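Local structure of endo-arabinase (Bacteroides thetaiotaomicron, 5C0P) at residues T37-L42 with V52-D57; I127-W132 with L149-E154; M133-S138 with V203-F208. The protein probably hydrolyses glycosidic bonds in arabinan, as a glycoside hydrolase family 43 enzyme of the L-arabinan degradation pathway. One frame throughout, in Å; residues are numbered along the deposited sequence. Where two conformers were deposited one is given.

Following the chain from the N terminus, interaction 1 comes first: strand 39-45 turns back on strand 50-55 and a short hairpin loop is closed within one blade of what is, as in other family 43 enzymes, a five-bladed beta-propeller. Interactions 2 and 3 come later and cross, their segments alternating along the chain. In interaction 2 the loop 127-132 leads into strand 134-141 and packs on strand 147-153 of the same blade. Interaction 3 closes over the 64 residues between its segments and ties strand 134-141 to strand 205-211 of another sheet. The two touch, L150 O lying 2.8 Å from S138 N, whereas interactions 1 and 3 stay about 12 Å apart at their nearest atoms.

Interaction 1 (T37-L42 with V52-D57); sequences TSMYYL and VYKSKD
Y40 and L42 of 37-42 pair with S55 and Y53 of 52-57 in an antiparallel beta hairpin, part of one blade of the family 43 propeller. Four backbone hydrogen bonds join the strands; that from L42 N to Y53 O, 2.8 Å long, is almost straight. Between the two hydrogen-bonded pairs, Y41 and K54 form the non-hydrogen-bonded pair and send their side chains to the same face of the sheet, side by side.

K54 can be followed outward. Its CB lies 4.0 Å from Y40 O. CG, anti to the backbone N (chi1 -175°), sits over the face of the Y41 ring, 4.2 Å from the ring centroid, in a CH-pi contact. CD continues along the same ring and comes 3.6 Å from Y41 CE2. The chain then bends at chi3, 75°, and CE approaches SE and CE of selenomethionine M39. NZ ends in salt bridges to E15 and E64, so the ammonium group is held beyond the ring that its aliphatic part covers. At the edge of the Y41 ring, V52 CG2 packs beside CD2.

On the other face of the sheet, the Y40 ring turns its edge to the backbone where 52-57 leaves the strand, while its hydroxyl reaches L268 N. S55 OG, hydrogen-bonded to T60 O, also accepts from D57 N in an ST turn. Back on the side of Y41 and K54, M39 lies alongside K56, and its SE rests 3.5 Å from S55 O.

Interaction 2 (I127-W132 with L149-E154); sequences ITPSGW and LLFCRE
W132 and R153 meet as two flat plates. The guanidinium lies on one face of the indole with planes 6° apart, and R153 CZ stands 3.4 Å from the centroid of the five-membered ring in a cation-pi stack. The arginine chain is extended from CG to NE, which carries the group across the indole: CD passes over CD2, close to CE3, NE is over CG, and NH2 reaches 3.3 Å from W132 CD1. P129 CB lies against the opposite face, toward its rim. The type I turn from P129 to W132, closed by W132 N to P129 O, folds these two residues together.

Two residues earlier on the strand, F151 is the bump that fills the hollow inside the loop. T128 CG2 sits over one face of its ring, 3.7 Å from CG and displaced toward the rim. P129 CD meets CZ tip to tip at 3.6 Å, and the six-membered part of W132 comes to the F151 edge, CE3 lying 4.0 Å from CE1. At the far end I127 CG2 nestles against both methyls of L149, 3.9 Å from CD2. The loop entering strand 134-141 packs along the neighbouring strand 147-153 of the same antiparallel propeller blade, its apolar knobs ending in the stacked pair.

Contact between the segments is made by dispersion and cation-pi attraction; the polar ends find their partners elsewhere, T128 OG1 with T107 N and R153 NE in a salt bridge to E157. That carboxylate probably helps to keep the guanidinium flat on the indole, its charge balanced at the NE edge.

Interaction 3 (M133-S138 with V203-F208); sequences MCLDGS and VTDAPF. With TRS (2-amino-2-hydroxymethyl-propane-1,3-diol), chain J.
D136 points its carboxylate at the backbone of A206, whose N-H meets OD2 at 2.8 Å. The donor comes to the anti side of OD2, 20° out of the carboxylate plane, and the bond is bent, 135° at the hydrogen. The carboxylate also faces a bound Tris molecule, probably from the crystallisation liquor: its O2 donates to OD2 at 2.6 Å and its O1 to OD1 at 2.9 Å. D205 borders the same ligand, its OD1 3.8 Å from D136 OD2. D205 OD2 bonds to Y231 OH and only weakly to the Tris nitrogen. L135 crosses D205 obliquely, CD1 4.0 Å from OD1.

Farther along, S138 OG donates to P207 O at 2.8 Å, and a water donating to both D136 O and P207 O bridges the strands beside it. D136 is predicted to tune the pKa of the catalytic glutamate and to orient the proton donor and substrate; R27, D28 and H261 also bind the Tris, consistent with an active-site pocket.

The two strands, at 26° to each other, belong to neighbouring blades of the propeller, which the contact joins at this pocket. Strands 78-88 and 260-266 both adjoin it, bringing D84 and H261, which bind a magnesium ion, while strand 147-153, the sheet partner of 134-141, touches P207 through C152.

Interaction 1 (T37-L42 with V52-D57)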
ATOM      1  N   THR A  37     -18.313  11.980   0.241  1.00 14.20           N
ATOM      2  CA  THR A  37     -18.500  12.637   1.533  1.00 11.30           C
ATOM      3  C   THR A  37     -17.627  13.880   1.654  1.00 14.57           C
ATOM      4  O   THR A  37     -17.689  14.599   2.659  1.00 12.31           O
ATOM      5  CB  THR A  37     -18.200  11.688   2.709  1.00 11.19           C
ATOM      6  OG1 THR A  37     -16.826  11.262   2.660  1.00 13.09           O
ATOM      7  CG2 THR A  37     -19.127  10.468   2.646  1.00 15.07           C
ATOM      8  N   SER A  38     -16.817  14.123   0.623  1.00 11.89           N
ATOM      9  CA  SER A  38     -15.950  15.303   0.564  1.00 10.35           C
ATOM     10  C   SER A  38     -15.008  15.376   1.766  1.00 10.51           C
ATOM     11  O   SER A  38     -14.905  16.413   2.439  1.00 10.43           O
ATOM     12  CB  SER A  38     -16.782  16.583   0.436  1.00 13.60           C
ATOM     13  OG  SER A  38     -15.962  17.667   0.039  1.00 13.96           O
HETATM   14  N   MSE A  39     -14.339  14.258   2.036  1.00 10.04           N
HETATM   15  CA  MSE A  39     -13.443  14.117   3.181  1.00  9.23           C
HETATM   16  C   MSE A  39     -12.276  13.226   2.818  1.00  9.26           C
HETATM   17  O   MSE A  39     -12.367  12.409   1.896  1.00 10.66           O
HETATM   18  CB  MSE A  39     -14.177  13.475   4.369  1.00 12.30           C
HETATM   19  CG  MSE A  39     -15.207  14.353   5.069  1.00 13.91           C
HETATM   20 SE   MSE A  39     -14.334  15.680   6.215  0.63 16.47          SE
HETATM   21  CE  MSE A  39     -15.943  16.438   6.983  1.00 18.43           C
ATOM     22  N   TYR A  40     -11.188  13.370   3.568  1.00  9.39           N
ATOM     23  CA  TYR A  40     -10.045  12.472   3.492  1.00  9.86           C
ATOM     24  C   TYR A  40     -10.125  11.493   4.662  1.00 10.44           C
ATOM     25  O   TYR A  40     -10.507  11.869   5.776  1.00 10.89           O
ATOM     26  CB  TYR A  40      -8.747  13.255   3.635  1.00 10.75           C
ATOM     27  CG  TYR A  40      -8.516  14.328   2.596  1.00  9.40           C
ATOM     28  CD1 TYR A  40      -7.949  14.022   1.371  1.00  9.13           C
ATOM     29  CD2 TYR A  40      -8.828  15.660   2.865  1.00 10.53           C
ATOM     30  CE1 TYR A  40      -7.711  15.004   0.426  1.00 11.57           C
ATOM     31  CE2 TYR A  40      -8.595  16.652   1.925  1.00 11.02           C
ATOM     32  CZ  TYR A  40      -8.036  16.311   0.708  1.00 10.61           C
ATOM     33  OH  TYR A  40      -7.793  17.278  -0.233  1.00 12.00           O
ATOM     34  N   TYR A  41      -9.768  10.236   4.411  1.00  9.95           N
ATOM     35  CA  TYR A  41      -9.801   9.214   5.454  1.00  9.40           C
ATOM     36  C   TYR A  41      -8.456   8.525   5.552  1.00  7.90           C
ATOM     37  O   TYR A  41      -7.874   8.139   4.539  1.00 12.21           O
ATOM     38  CB  TYR A  41     -10.895   8.175   5.188  1.00 11.31           C
ATOM     39  CG  TYR A  41     -12.280   8.765   5.158  1.00 11.60           C
ATOM     40  CD1 TYR A  41     -12.750   9.427   4.024  1.00 11.97           C
ATOM     41  CD2 TYR A  41     -13.119   8.677   6.260  1.00 10.05           C
ATOM     42  CE1 TYR A  41     -14.015   9.988   4.000  1.00  9.51           C
ATOM     43  CE2 TYR A  41     -14.383   9.231   6.249  1.00  9.68           C
ATOM     44  CZ  TYR A  41     -14.829   9.884   5.116  1.00 12.06           C
ATOM     45  OH  TYR A  41     -16.090  10.431   5.122  1.00 12.60           O
ATOM     46  N   LEU A  42      -7.999   8.334   6.784  1.00  9.30           N
ATOM     47  CA  LEU A  42      -6.756   7.622   7.054  1.00  9.37           C
ATOM     48  C   LEU A  42      -7.065   6.453   7.980  1.00  9.44           C
ATOM     49  O   LEU A  42      -7.283   6.633   9.190  1.00 10.25           O
ATOM     50  CB  LEU A  42      -5.738   8.575   7.683  1.00 10.42           C
ATOM     51  CG  LEU A  42      -4.362   8.062   8.122  1.00 15.16           C
ATOM     52  CD1 LEU A  42      -3.725   7.200   7.049  1.00 16.05           C
ATOM     53  CD2 LEU A  42      -3.450   9.243   8.451  1.00 18.87           C
ATOM     54  N   VAL A  52      -9.862   4.543  12.129  1.00  9.93           N
ATOM     55  CA  VAL A  52      -9.978   5.495  11.034  1.00 11.70           C
ATOM     56  C   VAL A  52     -10.083   6.931  11.545  1.00  9.37           C
ATOM     57  O   VAL A  52     -10.878   7.236  12.427  1.00 10.92           O
ATOM     58  CB  VAL A  52     -11.164   5.137  10.095  1.00 13.00           C
ATOM     59  CG1 VAL A  52     -12.472   4.995  10.874  1.00 11.07           C
ATOM     60  CG2 VAL A  52     -11.286   6.165   8.975  1.00 12.05           C
ATOM     61  N   TYR A  53      -9.237   7.797  10.997  1.00 10.96           N
ATOM     62  CA  TYR A  53      -9.325   9.228  11.254  1.00  9.37           C
ATOM     63  C   TYR A  53      -9.802   9.911   9.982  1.00 11.97           C
ATOM     64  O   TYR A  53      -9.595   9.400   8.887  1.00 11.50           O
ATOM     65  CB  TYR A  53      -7.960   9.792  11.646  1.00 10.11           C
ATOM     66  CG  TYR A  53      -7.480   9.470  13.057  1.00 12.63           C
ATOM     67  CD1 TYR A  53      -8.207   8.648  13.923  1.00 12.61           C
ATOM     68  CD2 TYR A  53      -6.303  10.023  13.532  1.00 14.59           C
ATOM     69  CE1 TYR A  53      -7.747   8.385  15.226  1.00 13.44           C
ATOM     70  CE2 TYR A  53      -5.845   9.764  14.818  1.00 15.90           C
ATOM     71  CZ  TYR A  53      -6.568   8.952  15.659  1.00 17.45           C
ATOM     72  OH  TYR A  53      -6.080   8.717  16.933  1.00 18.81           O
ATOM     73  N   LYS A  54     -10.424  11.075  10.134  1.00 11.10           N
ATOM     74  CA  LYS A  54     -11.036  11.783   9.016  1.00 11.83           C
ATOM     75  C   LYS A  54     -10.579  13.236   9.044  1.00 13.28           C
ATOM     76  O   LYS A  54     -10.308  13.775  10.115  1.00 12.25           O
ATOM     77  CB  LYS A  54     -12.555  11.725   9.166  1.00 15.59           C
ATOM     78  CG  LYS A  54     -13.363  12.323   8.025  1.00 18.90           C
ATOM     79  CD  LYS A  54     -14.868  12.198   8.308  1.00 13.50           C
ATOM     80  CE  LYS A  54     -15.349  13.185   9.362  1.00 16.49           C
ATOM     81  NZ  LYS A  54     -16.810  13.040   9.650  1.00 19.85           N
ATOM     82  N   SER A  55     -10.486  13.863   7.871  1.00  9.70           N
ATOM     83  CA  SER A  55      -9.996  15.242   7.781  1.00 10.65           C
ATOM     84  C   SER A  55     -10.631  15.988   6.615  1.00 10.30           C
ATOM     85  O   SER A  55     -10.903  15.392   5.573  1.00 11.80           O
ATOM     86  CB  SER A  55      -8.481  15.255   7.602  1.00 10.44           C
ATOM     87  OG  SER A  55      -7.982  16.586   7.583  1.00 11.81           O
ATOM     88  N   LYS A  56     -10.866  17.290   6.790  1.00 10.08           N
ATOM     89  CA  LYS A  56     -11.328  18.127   5.692  1.00  9.00           C
ATOM     90  C   LYS A  56     -10.180  18.568   4.794  1.00 11.45           C
ATOM     91  O   LYS A  56     -10.412  18.914   3.642  1.00 11.61           O
ATOM     92  CB  LYS A  56     -12.029  19.390   6.208  1.00  9.65           C
ATOM     93  CG  LYS A  56     -13.325  19.168   6.966  1.00 11.90           C
ATOM     94  CD  LYS A  56     -13.803  20.502   7.537  1.00 16.14           C
ATOM     95  CE  LYS A  56     -15.164  20.423   8.206  1.00 20.12           C
ATOM     96  NZ  LYS A  56     -15.582  21.787   8.660  1.00 20.33           N
ATOM     97  N   ASP A  57      -8.953  18.581   5.325  1.00 11.51           N
ATOM     98  CA  ASP A  57      -7.875  19.303   4.645  1.00  9.72           C
ATOM     99  C   ASP A  57      -6.479  18.703   4.760  1.00 10.33           C
ATOM    100  O   ASP A  57      -5.518  19.301   4.255  1.00 13.31           O
ATOM    101  CB  ASP A  57      -7.830  20.761   5.118  1.00 11.87           C
ATOM    102  CG  ASP A  57      -7.540  20.900   6.620  1.00 11.61           C
ATOM    103  OD1 ASP A  57      -7.326  19.877   7.308  1.00 12.13           O
ATOM    104  OD2 ASP A  57      -7.515  22.051   7.110  1.00 13.20           O
TER

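Interaction 2 (I127-W132 with L149-E154)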
ATOM      1  N   ILE A 127      -6.650 -12.880  -0.738  1.00 11.00           N
ATOM      2  CA  ILE A 127      -6.714 -12.796  -2.195  1.00 10.77           C
ATOM      3  C   ILE A 127      -5.356 -13.164  -2.815  1.00 11.92           C
ATOM      4  O   ILE A 127      -5.273 -13.574  -3.974  1.00 13.17           O
ATOM      5  CB  ILE A 127      -7.170 -11.380  -2.628  1.00  9.55           C
ATOM      6  CG1 ILE A 127      -7.535 -11.359  -4.113  1.00  9.67           C
ATOM      7  CG2 ILE A 127      -6.106 -10.330  -2.296  1.00 12.43           C
ATOM      8  CD1 ILE A 127      -8.653 -12.316  -4.485  1.00 11.15           C
ATOM      9  N   THR A 128      -4.296 -13.047  -2.020  1.00 12.82           N
ATOM     10  CA  THR A 128      -2.961 -13.489  -2.434  1.00 10.54           C
ATOM     11  C   THR A 128      -2.881 -15.023  -2.357  1.00 15.39           C
ATOM     12  O   THR A 128      -3.737 -15.654  -1.729  1.00 14.76           O
ATOM     13  CB  THR A 128      -1.891 -12.806  -1.555  1.00 11.96           C
ATOM     14  OG1 THR A 128      -2.220 -13.001  -0.172  1.00 11.31           O
ATOM     15  CG2 THR A 128      -1.831 -11.308  -1.853  1.00 11.57           C
ATOM     16  N   PRO A 129      -1.880 -15.643  -3.015  1.00 13.92           N
ATOM     17  CA  PRO A 129      -1.868 -17.113  -3.054  1.00 11.94           C
ATOM     18  C   PRO A 129      -1.701 -17.767  -1.684  1.00 12.56           C
ATOM     19  O   PRO A 129      -0.822 -17.374  -0.919  1.00 16.38           O
ATOM     20  CB  PRO A 129      -0.650 -17.429  -3.936  1.00 15.07           C
ATOM     21  CG  PRO A 129      -0.523 -16.229  -4.819  1.00 14.24           C
ATOM     22  CD  PRO A 129      -0.869 -15.066  -3.923  1.00 14.75           C
ATOM     23  N   SER A 130      -2.503 -18.793  -1.403  1.00 19.10           N
ATOM     24  CA  SER A 130      -2.473 -19.440  -0.090  1.00 22.84           C
ATOM     25  C   SER A 130      -1.156 -20.156   0.221  1.00 18.31           C
ATOM     26  O   SER A 130      -0.816 -20.370   1.390  1.00 22.00           O
ATOM     27  CB  SER A 130      -3.647 -20.410   0.059  1.00 25.17           C
ATOM     28  OG  SER A 130      -3.553 -21.468  -0.880  1.00 28.63           O
ATOM     29  N   GLY A 131      -0.415 -20.534  -0.815  1.00 17.73           N
ATOM     30  CA  GLY A 131       0.841 -21.233  -0.607  1.00 20.50           C
ATOM     31  C   GLY A 131       2.038 -20.314  -0.418  1.00 16.46           C
ATOM     32  O   GLY A 131       3.166 -20.798  -0.248  1.00 20.00           O
ATOM     33  N   TRP A 132       1.798 -19.006  -0.436  1.00 17.13           N
ATOM     34  CA  TRP A 132       2.876 -18.022  -0.389  1.00 13.96           C
ATOM     35  C   TRP A 132       2.688 -17.036   0.748  1.00 13.03           C
ATOM     36  O   TRP A 132       1.571 -16.594   1.008  1.00 14.00           O
ATOM     37  CB  TRP A 132       2.878 -17.183  -1.666  1.00 17.32           C
ATOM     38  CG  TRP A 132       3.328 -17.859  -2.908  1.00 17.56           C
ATOM     39  CD1 TRP A 132       3.775 -19.140  -3.041  1.00 23.73           C
ATOM     40  CD2 TRP A 132       3.388 -17.270  -4.209  1.00 15.07           C
ATOM     41  NE1 TRP A 132       4.107 -19.389  -4.358  1.00 29.65           N
ATOM     42  CE2 TRP A 132       3.876 -18.251  -5.095  1.00 23.29           C
ATOM     43  CE3 TRP A 132       3.073 -16.009  -4.714  1.00 14.85           C
ATOM     44  CZ2 TRP A 132       4.060 -18.006  -6.457  1.00 22.41           C
ATOM     45  CZ3 TRP A 132       3.255 -15.765  -6.065  1.00 14.11           C
ATOM     46  CH2 TRP A 132       3.735 -16.754  -6.917  1.00 15.96           C
ATOM     47  N   LEU A 149      -4.454  -6.547  -8.823  1.00 10.42           N
ATOM     48  CA  LEU A 149      -3.836  -6.738  -7.519  1.00  9.29           C
ATOM     49  C   LEU A 149      -2.320  -6.670  -7.686  1.00  9.14           C
ATOM     50  O   LEU A 149      -1.764  -7.329  -8.563  1.00  9.84           O
ATOM     51  CB  LEU A 149      -4.223  -8.114  -6.973  1.00  9.15           C
ATOM     52  CG  LEU A 149      -3.542  -8.527  -5.671  1.00  9.22           C
ATOM     53  CD1 LEU A 149      -4.114  -7.700  -4.518  1.00 11.64           C
ATOM     54  CD2 LEU A 149      -3.735 -10.013  -5.429  1.00 11.40           C
ATOM     55  N   LEU A 150      -1.657  -5.869  -6.854  1.00 10.30           N
ATOM     56  CA  LEU A 150      -0.194  -5.868  -6.778  1.00  9.61           C
ATOM     57  C   LEU A 150       0.144  -6.370  -5.387  1.00 10.66           C
ATOM     58  O   LEU A 150      -0.527  -6.015  -4.430  1.00 11.79           O
ATOM     59  CB  LEU A 150       0.369  -4.457  -6.937  1.00 11.36           C
ATOM     60  CG  LEU A 150      -0.133  -3.627  -8.110  1.00 12.66           C
ATOM     61  CD1 LEU A 150       0.461  -2.214  -8.035  1.00 16.36           C
ATOM     62  CD2 LEU A 150       0.203  -4.303  -9.417  1.00 15.25           C
ATOM     63  N   PHE A 151       1.162  -7.210  -5.257  1.00  9.29           N
ATOM     64  CA  PHE A 151       1.524  -7.677  -3.925  1.00  8.46           C
ATOM     65  C   PHE A 151       2.983  -8.070  -3.830  1.00  9.33           C
ATOM     66  O   PHE A 151       3.667  -8.243  -4.846  1.00 11.12           O
ATOM     67  CB  PHE A 151       0.608  -8.819  -3.442  1.00 10.09           C
ATOM     68  CG  PHE A 151       0.734 -10.098  -4.229  1.00 10.66           C
ATOM     69  CD1 PHE A 151       1.653 -11.075  -3.862  1.00  9.69           C
ATOM     70  CD2 PHE A 151      -0.092 -10.335  -5.324  1.00 11.98           C
ATOM     71  CE1 PHE A 151       1.747 -12.259  -4.580  1.00 12.29           C
ATOM     72  CE2 PHE A 151      -0.004 -11.519  -6.047  1.00 11.75           C
ATOM     73  CZ  PHE A 151       0.915 -12.482  -5.676  1.00 11.78           C
ATOM     74  N   CYS A 152       3.450  -8.209  -2.597  1.00 10.63           N
ATOM     75  CA  CYS A 152       4.809  -8.673  -2.342  1.00  9.85           C
ATOM     76  C   CYS A 152       4.789 -10.110  -1.886  1.00 10.28           C
ATOM     77  O   CYS A 152       3.898 -10.532  -1.146  1.00 10.57           O
ATOM     78  CB  CYS A 152       5.427  -7.864  -1.208  1.00 10.30           C
ATOM     79  SG  CYS A 152       5.539  -6.118  -1.552  1.00 13.14           S
ATOM     80  N   ARG A 153       5.791 -10.866  -2.313  1.00 11.23           N
ATOM     81  CA  ARG A 153       6.035 -12.161  -1.723  1.00 14.56           C
ATOM     82  C   ARG A 153       7.231 -11.946  -0.822  1.00 15.53           C
ATOM     83  O   ARG A 153       8.300 -11.523  -1.285  1.00 18.34           O
ATOM     84  CB  ARG A 153       6.334 -13.210  -2.785  1.00 14.78           C
ATOM     85  CG  ARG A 153       6.208 -14.596  -2.236  1.00 20.97           C
ATOM     86  CD  ARG A 153       6.473 -15.669  -3.256  1.00 17.62           C
ATOM     87  NE  ARG A 153       6.599 -16.940  -2.559  1.00 25.97           N
ATOM     88  CZ  ARG A 153       6.949 -18.076  -3.142  1.00 37.74           C
ATOM     89  NH1 ARG A 153       7.209 -18.094  -4.441  1.00 44.93           N
ATOM     90  NH2 ARG A 153       7.040 -19.188  -2.427  1.00 41.45           N
ATOM     91  N   GLU A 154       7.038 -12.227   0.459  1.00 12.99           N
ATOM     92  CA  GLU A 154       7.973 -11.817   1.507  1.00 19.82           C
ATOM     93  C   GLU A 154       9.391 -12.368   1.372  1.00 16.12           C
ATOM     94  O   GLU A 154       9.600 -13.558   1.140  1.00 13.94           O
ATOM     95  CB  GLU A 154       7.404 -12.140   2.892  1.00 23.85           C
ATOM     96  CG  GLU A 154       7.984 -11.257   3.989  1.00 33.34           C
ATOM     97  CD  GLU A 154       7.144 -11.229   5.255  1.00 33.10           C
ATOM     98  OE1 GLU A 154       6.084 -11.893   5.306  1.00 27.79           O
ATOM     99  OE2 GLU A 154       7.550 -10.523   6.201  1.00 38.93           O
TER

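Interaction 3 (M133-S138 with V203-F208)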
HETATM    1  N   MSE A 133       3.783 -16.697   1.427  0.57 16.88           N
HETATM    2  CA  MSE A 133       3.777 -15.588   2.385  0.57 14.51           C
HETATM    3  C   MSE A 133       3.751 -14.278   1.615  0.57 14.02           C
HETATM    4  O   MSE A 133       4.740 -13.903   0.972  0.57 15.07           O
HETATM    5  CB  MSE A 133       5.022 -15.608   3.270  0.57 15.54           C
HETATM    6  CG  MSE A 133       5.377 -16.962   3.820  0.57 21.87           C
HETATM    7 SE   MSE A 133       5.779 -16.910   5.713  0.57 49.60          SE
HETATM    8  CE  MSE A 133       3.934 -16.735   6.325  0.57 14.50           C
ATOM      9  N   CYS A 134       2.624 -13.580   1.687  1.00 11.67           N
ATOM     10  CA  CYS A 134       2.440 -12.350   0.919  1.00 10.98           C
ATOM     11  C   CYS A 134       1.963 -11.185   1.773  1.00 13.44           C
ATOM     12  O   CYS A 134       1.338 -11.368   2.820  1.00 11.87           O
ATOM     13  CB  CYS A 134       1.427 -12.546  -0.208  1.00 12.06           C
ATOM     14  SG  CYS A 134       1.829 -13.853  -1.366  1.00 12.97           S
ATOM     15  N   LEU A 135       2.257  -9.975   1.313  1.00 10.67           N
ATOM     16  CA  LEU A 135       1.836  -8.782   2.030  1.00 10.42           C
ATOM     17  C   LEU A 135       1.686  -7.585   1.116  1.00 10.66           C
ATOM     18  O   LEU A 135       2.100  -7.614  -0.050  1.00 10.18           O
ATOM     19  CB  LEU A 135       2.793  -8.459   3.186  1.00 13.23           C
ATOM     20  CG  LEU A 135       4.304  -8.362   2.977  1.00 20.05           C
ATOM     21  CD1 LEU A 135       4.731  -7.056   2.326  1.00 21.38           C
ATOM     22  CD2 LEU A 135       5.015  -8.524   4.315  1.00 22.76           C
ATOM     23  N   ASP A 136       1.070  -6.540   1.664  1.00 10.11           N
ATOM     24  CA  ASP A 136       0.955  -5.240   1.013  1.00 10.50           C
ATOM     25  C   ASP A 136       0.178  -5.294  -0.296  1.00  9.38           C
ATOM     26  O   ASP A 136       0.495  -4.571  -1.233  1.00 12.34           O
ATOM     27  CB  ASP A 136       2.347  -4.592   0.807  1.00  9.98           C
ATOM     28  CG  ASP A 136       2.994  -4.143   2.109  1.00 14.75           C
ATOM     29  OD1 ASP A 136       2.359  -4.257   3.186  1.00 13.94           O
ATOM     30  OD2 ASP A 136       4.148  -3.668   2.060  1.00 12.63           O
ATOM     31  N   GLY A 137      -0.837  -6.154  -0.369  1.00  8.87           N
ATOM     32  CA  GLY A 137      -1.695  -6.191  -1.541  1.00 11.45           C
ATOM     33  C   GLY A 137      -2.388  -4.861  -1.777  1.00 11.81           C
ATOM     34  O   GLY A 137      -3.060  -4.319  -0.880  1.00 11.66           O
ATOM     35  N   SER A 138      -2.226  -4.329  -2.987  1.00 10.29           N
ATOM     36  CA  SER A 138      -2.826  -3.050  -3.348  1.00 10.16           C
ATOM     37  C   SER A 138      -3.648  -3.169  -4.624  1.00  8.91           C
ATOM     38  O   SER A 138      -3.599  -4.191  -5.320  1.00  8.95           O
ATOM     39  CB  SER A 138      -1.745  -1.982  -3.512  1.00 11.24           C
ATOM     40  OG  SER A 138      -0.918  -2.260  -4.629  1.00 12.76           O
ATOM     41  N   VAL A 203      14.322  -6.614   0.868  1.00 10.78           N
ATOM     42  CA  VAL A 203      12.910  -6.392   1.152  1.00 10.88           C
ATOM     43  C   VAL A 203      12.159  -5.851  -0.066  1.00 11.78           C
ATOM     44  O   VAL A 203      12.687  -5.008  -0.801  1.00 10.10           O
ATOM     45  CB  VAL A 203      12.783  -5.377   2.300  1.00 11.30           C
ATOM     46  CG1 VAL A 203      11.327  -4.900   2.486  1.00 12.47           C
ATOM     47  CG2 VAL A 203      13.346  -5.959   3.588  1.00 11.82           C
ATOM     48  N   THR A 204      10.938  -6.345  -0.283  1.00 10.98           N
ATOM     49  CA  THR A 204       9.955  -5.651  -1.115  1.00  9.48           C
ATOM     50  C   THR A 204       8.751  -5.279  -0.256  1.00 11.85           C
ATOM     51  O   THR A 204       8.140  -6.150   0.379  1.00 13.07           O
ATOM     52  CB  THR A 204       9.457  -6.474  -2.311  1.00 13.54           C
ATOM     53  OG1 THR A 204       9.061  -7.777  -1.869  1.00 12.92           O
ATOM     54  CG2 THR A 204      10.532  -6.605  -3.379  1.00 10.52           C
ATOM     55  N   ASP A 205       8.430  -3.986  -0.244  1.00 10.87           N
ATOM     56  CA  ASP A 205       7.261  -3.452   0.453  1.00 10.59           C
ATOM     57  C   ASP A 205       6.457  -2.560  -0.488  1.00  9.86           C
ATOM     58  O   ASP A 205       7.006  -1.921  -1.388  1.00 10.55           O
ATOM     59  CB  ASP A 205       7.683  -2.564   1.645  1.00  9.90           C
ATOM     60  CG  ASP A 205       8.026  -3.341   2.916  1.00 14.24           C
ATOM     61  OD1 ASP A 205       7.765  -4.559   3.017  1.00 14.74           O
ATOM     62  OD2 ASP A 205       8.535  -2.694   3.862  1.00 13.74           O
ATOM     63  N   ALA A 206       5.147  -2.514  -0.265  1.00  8.50           N
ATOM     64  CA  ALA A 206       4.319  -1.372  -0.675  1.00  8.92           C
ATOM     65  C   ALA A 206       4.167  -1.019  -2.161  1.00  9.04           C
ATOM     66  O   ALA A 206       4.126   0.157  -2.497  1.00 12.51           O
ATOM     67  CB  ALA A 206       4.796  -0.128   0.086  1.00 11.51           C
ATOM     68  N   PRO A 207       4.043  -2.013  -3.055  1.00  8.48           N
ATOM     69  CA  PRO A 207       3.870  -1.618  -4.458  1.00  8.76           C
ATOM     70  C   PRO A 207       2.614  -0.771  -4.701  1.00 10.73           C
ATOM     71  O   PRO A 207       1.535  -1.071  -4.189  1.00 10.89           O
ATOM     72  CB  PRO A 207       3.735  -2.963  -5.182  1.00  9.91           C
ATOM     73  CG  PRO A 207       3.226  -3.907  -4.120  1.00 10.36           C
ATOM     74  CD  PRO A 207       3.893  -3.464  -2.860  1.00 11.91           C
ATOM     75  N   PHE A 208       2.770   0.280  -5.501  1.00  9.71           N
ATOM     76  CA  PHE A 208       1.668   1.154  -5.849  1.00  9.46           C
ATOM     77  C   PHE A 208       1.934   1.746  -7.221  1.00  9.66           C
ATOM     78  O   PHE A 208       2.995   2.322  -7.448  1.00 11.59           O
ATOM     79  CB  PHE A 208       1.528   2.273  -4.815  1.00 12.32           C
ATOM     80  CG  PHE A 208       0.279   3.096  -5.002  1.00 14.15           C
ATOM     81  CD1 PHE A 208      -0.931   2.679  -4.461  1.00 14.60           C
ATOM     82  CD2 PHE A 208       0.312   4.259  -5.744  1.00 15.64           C
ATOM     83  CE1 PHE A 208      -2.090   3.424  -4.647  1.00 15.45           C
ATOM     84  CE2 PHE A 208      -0.838   5.010  -5.946  1.00 14.37           C
ATOM     85  CZ  PHE A 208      -2.037   4.600  -5.391  1.00 16.57           C
TER
HETATM   86  C   TRS J 409       4.921  -3.402   6.230  1.00 17.88           C
HETATM   87  C1  TRS J 409       4.733  -4.837   5.747  1.00 16.28           C
HETATM   88  C2  TRS J 409       4.308  -2.457   5.204  1.00 15.21           C
HETATM   89  C3  TRS J 409       4.326  -3.208   7.631  1.00 17.57           C
HETATM   90  N   TRS J 409       6.358  -3.129   6.328  1.00 15.52           N
HETATM   91  O1  TRS J 409       3.365  -5.206   5.722  1.00 23.31           O
HETATM   92  O2  TRS J 409       5.126  -2.351   4.051  1.00 12.26           O
HETATM   93  O3  TRS J 409       4.693  -1.955   8.200  1.00 16.22           O
HETATM   94  O   HOH W   1       1.181  -1.970  -1.513  1.00 12.36           O